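Local coordinates for protein minor fimbrium anchoring subunit Mfa2 (Porphyromonas gingivalis, PDB 5NFI) that anchors the minor (Mfa1) fimbriae in the outer membrane through its interaction with Mfa1 and regulates fimbrial length, at residues T67-N73 with T111-S117. Numbering follows the deposited sequence.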
loop_
_atom_site.group_PDB
_atom_site.type_symbol
_atom_site.label_atom_id
_atom_site.label_comp_id
_atom_site.label_asym_id
_atom_site.label_seq_id
_atom_site.Cartn_x
_atom_site.Cartn_y
_atom_site.Cartn_z
ATOM N N THR A 67 -18.997 -7.898 -8.309
ATOM C CA THR A 67 -18.222 -7.182 -7.316
ATOM C C THR A 67 -17.379 -6.175 -8.077
ATOM O O THR A 67 -16.933 -6.436 -9.204
ATOM C CB THR A 67 -17.327 -8.115 -6.480
ATOM O OG1 THR A 67 -18.083 -9.251 -6.048
ATOM C CG2 THR A 67 -16.788 -7.374 -5.272
ATOM N N ILE A 68 -17.180 -5.016 -7.473
ATOM C CA ILE A 68 -16.398 -3.981 -8.102
ATOM C C ILE A 68 -15.082 -3.788 -7.350
ATOM O O ILE A 68 -15.067 -3.704 -6.121
ATOM C CB ILE A 68 -17.200 -2.680 -8.176
ATOM C CG1 ILE A 68 -17.875 -2.598 -9.546
ATOM C CG2 ILE A 68 -16.315 -1.471 -7.938
ATOM C CD1 ILE A 68 -18.981 -1.594 -9.635
ATOM N N PHE A 69 -13.978 -3.753 -8.093
ATOM C CA PHE A 69 -12.668 -3.455 -7.520
ATOM C C PHE A 69 -12.243 -2.065 -7.976
ATOM O O PHE A 69 -12.365 -1.723 -9.154
ATOM C CB PHE A 69 -11.636 -4.505 -7.938
ATOM C CG PHE A 69 -12.028 -5.926 -7.584
ATOM C CD1 PHE A 69 -12.720 -6.204 -6.415
ATOM C CD2 PHE A 69 -11.714 -6.977 -8.428
ATOM C CE1 PHE A 69 -13.084 -7.498 -6.090
ATOM C CE2 PHE A 69 -12.081 -8.270 -8.109
ATOM C CZ PHE A 69 -12.767 -8.526 -6.936
ATOM N N ALA A 70 -11.763 -1.243 -7.056
ATOM C CA ALA A 70 -11.443 0.123 -7.447
ATOM C C ALA A 70 -10.027 0.533 -7.036
ATOM O O ALA A 70 -9.572 0.296 -5.908
ATOM C CB ALA A 70 -12.463 1.097 -6.873
ATOM N N TRP A 71 -9.345 1.181 -7.967
ATOM C CA TRP A 71 -7.981 1.597 -7.727
ATOM C C TRP A 71 -7.831 3.081 -7.924
ATOM O O TRP A 71 -8.265 3.625 -8.937
ATOM C CB TRP A 71 -7.035 0.843 -8.646
ATOM C CG TRP A 71 -6.943 -0.612 -8.323
ATOM C CD1 TRP A 71 -7.688 -1.626 -8.854
ATOM C CD2 TRP A 71 -6.036 -1.224 -7.392
ATOM N NE1 TRP A 71 -7.300 -2.835 -8.315
ATOM C CE2 TRP A 71 -6.288 -2.614 -7.413
ATOM C CE3 TRP A 71 -5.035 -0.731 -6.543
ATOM C CZ2 TRP A 71 -5.570 -3.513 -6.629
ATOM C CZ3 TRP A 71 -4.325 -1.631 -5.753
ATOM C CH2 TRP A 71 -4.593 -3.004 -5.807
ATOM N N GLY A 72 -7.216 3.731 -6.945
ATOM C CA GLY A 72 -7.052 5.164 -6.964
ATOM C C GLY A 72 -5.615 5.537 -7.191
ATOM O O GLY A 72 -4.723 5.024 -6.515
ATOM N N ASN A 73 -5.421 6.432 -8.155
ATOM C CA ASN A 73 -4.119 6.963 -8.537
ATOM C C ASN A 73 -3.169 5.922 -9.119
ATOM O O ASN A 73 -1.984 5.930 -8.825
ATOM C CB ASN A 73 -3.459 7.646 -7.347
ATOM C CG ASN A 73 -4.327 8.710 -6.751
ATOM O OD1 ASN A 73 -5.151 9.321 -7.447
ATOM N ND2 ASN A 73 -4.158 8.951 -5.452
ATOM N N THR A 111 -0.094 8.763 -3.539
ATOM C CA THR A 111 -0.978 7.905 -2.765
ATOM C C THR A 111 -1.512 6.828 -3.673
ATOM O O THR A 111 -1.694 7.062 -4.867
ATOM C CB THR A 111 -2.131 8.687 -2.162
ATOM O OG1 THR A 111 -2.601 9.654 -3.117
ATOM C CG2 THR A 111 -1.652 9.412 -0.920
ATOM N N LEU A 112 -1.726 5.640 -3.129
ATOM C CA LEU A 112 -2.335 4.578 -3.907
ATOM C C LEU A 112 -3.471 4.006 -3.113
ATOM O O LEU A 112 -3.312 3.722 -1.922
ATOM C CB LEU A 112 -1.331 3.488 -4.242
ATOM C CG LEU A 112 -1.922 2.346 -5.073
ATOM C CD1 LEU A 112 -2.064 2.788 -6.510
ATOM C CD2 LEU A 112 -1.078 1.081 -4.962
ATOM N N TRP A 113 -4.617 3.821 -3.755
ATOM C CA TRP A 113 -5.816 3.459 -2.997
ATOM C C TRP A 113 -6.555 2.249 -3.542
ATOM O O TRP A 113 -6.626 2.063 -4.751
ATOM C CB TRP A 113 -6.781 4.633 -2.964
ATOM C CG TRP A 113 -6.213 5.883 -2.396
ATOM C CD1 TRP A 113 -5.360 6.754 -3.012
ATOM C CD2 TRP A 113 -6.489 6.431 -1.105
ATOM N NE1 TRP A 113 -5.077 7.802 -2.173
ATOM C CE2 TRP A 113 -5.761 7.630 -0.998
ATOM C CE3 TRP A 113 -7.269 6.015 -0.023
ATOM C CZ2 TRP A 113 -5.796 8.420 0.143
ATOM C CZ3 TRP A 113 -7.307 6.797 1.098
ATOM C CH2 TRP A 113 -6.573 7.987 1.178
ATOM N N TYR A 114 -7.128 1.441 -2.653
ATOM C CA TYR A 114 -7.952 0.328 -3.094
ATOM C C TYR A 114 -9.320 0.250 -2.397
ATOM O O TYR A 114 -9.455 0.558 -1.226
ATOM C CB TYR A 114 -7.223 -1.000 -2.905
ATOM C CG TYR A 114 -8.112 -2.141 -3.323
ATOM C CD1 TYR A 114 -8.433 -2.338 -4.670
ATOM C CD2 TYR A 114 -8.693 -2.970 -2.384
ATOM C CE1 TYR A 114 -9.283 -3.355 -5.066
ATOM C CE2 TYR A 114 -9.541 -3.985 -2.769
ATOM C CZ TYR A 114 -9.836 -4.170 -4.108
ATOM O OH TYR A 114 -10.672 -5.190 -4.488
ATOM N N ALA A 115 -10.341 -0.167 -3.130
ATOM C CA ALA A 115 -11.618 -0.464 -2.497
ATOM C C ALA A 115 -12.243 -1.730 -3.075
ATOM O O ALA A 115 -12.109 -2.015 -4.271
ATOM C CB ALA A 115 -12.574 0.709 -2.646
ATOM N N THR A 116 -12.913 -2.494 -2.220
ATOM C CA THR A 116 -13.814 -3.532 -2.695
ATOM C C THR A 116 -15.213 -3.107 -2.302
ATOM O O THR A 116 -15.462 -2.776 -1.147
ATOM C CB THR A 116 -13.510 -4.919 -2.105
ATOM O OG1 THR A 116 -12.170 -5.319 -2.450
ATOM C CG2 THR A 116 -14.492 -5.945 -2.642
ATOM N N SER A 117 -16.113 -3.071 -3.274
ATOM C CA SER A 117 -17.517 -2.830 -2.984
ATOM C C SER A 117 -18.158 -4.107 -2.434
ATOM O O SER A 117 -17.584 -5.197 -2.533
ATOM C CB SER A 117 -18.259 -2.380 -4.239
ATOM O OG SER A 117 -18.606 -3.508 -5.026
#
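Tyr114 brings CD1 over the centre of one face of the Trp71 indole, 3.5 Å from Trp71 CE2. The two rings are inclined at 49° and cross obliquely. Tyr114 carries its ring opposite its own amide nitrogen (chi1 178°), which runs the side chain alongside Phe69, bringing its hydroxyl close to Phe69 CD1; the hydroxyl also shares a hydrogen bond with Thr116 OG1, which probably helps to hold the end of the side chain. Phe69, Trp71, Tyr114 and Thr116 thus occupy one face of an antiparallel pair, and Ala70, Ala115 and Trp113 the other.

The ladder beneath them is regular. Ala70 and Ala115 exchange backbone bonds, each 2.9 Å from N to O; Gly72 and Trp113 also exchange a pair. At one end, Ser117 OG takes the place of a carbonyl and accepts Ile68 N at 3.2 Å, while Ser117 N returns an almost straight bond (173°) to Ile68 O. At the other, Asn73 ND2 reaches Thr111 O at 3.2 Å from well above the carbonyl plane; the same amide is also held by Glu24 O and Ala26 N. Trp71 NE1 is bonded to Phe172 O.

Strand 64-72 continues this pairing on its other edge with strand 28-33, where Phe33 meets Phe69, and strand 113-122 pairs in turn with strand 133-151, so both strands are interior ones of the sheet, consistent with the transthyretin-like fold expected for this family.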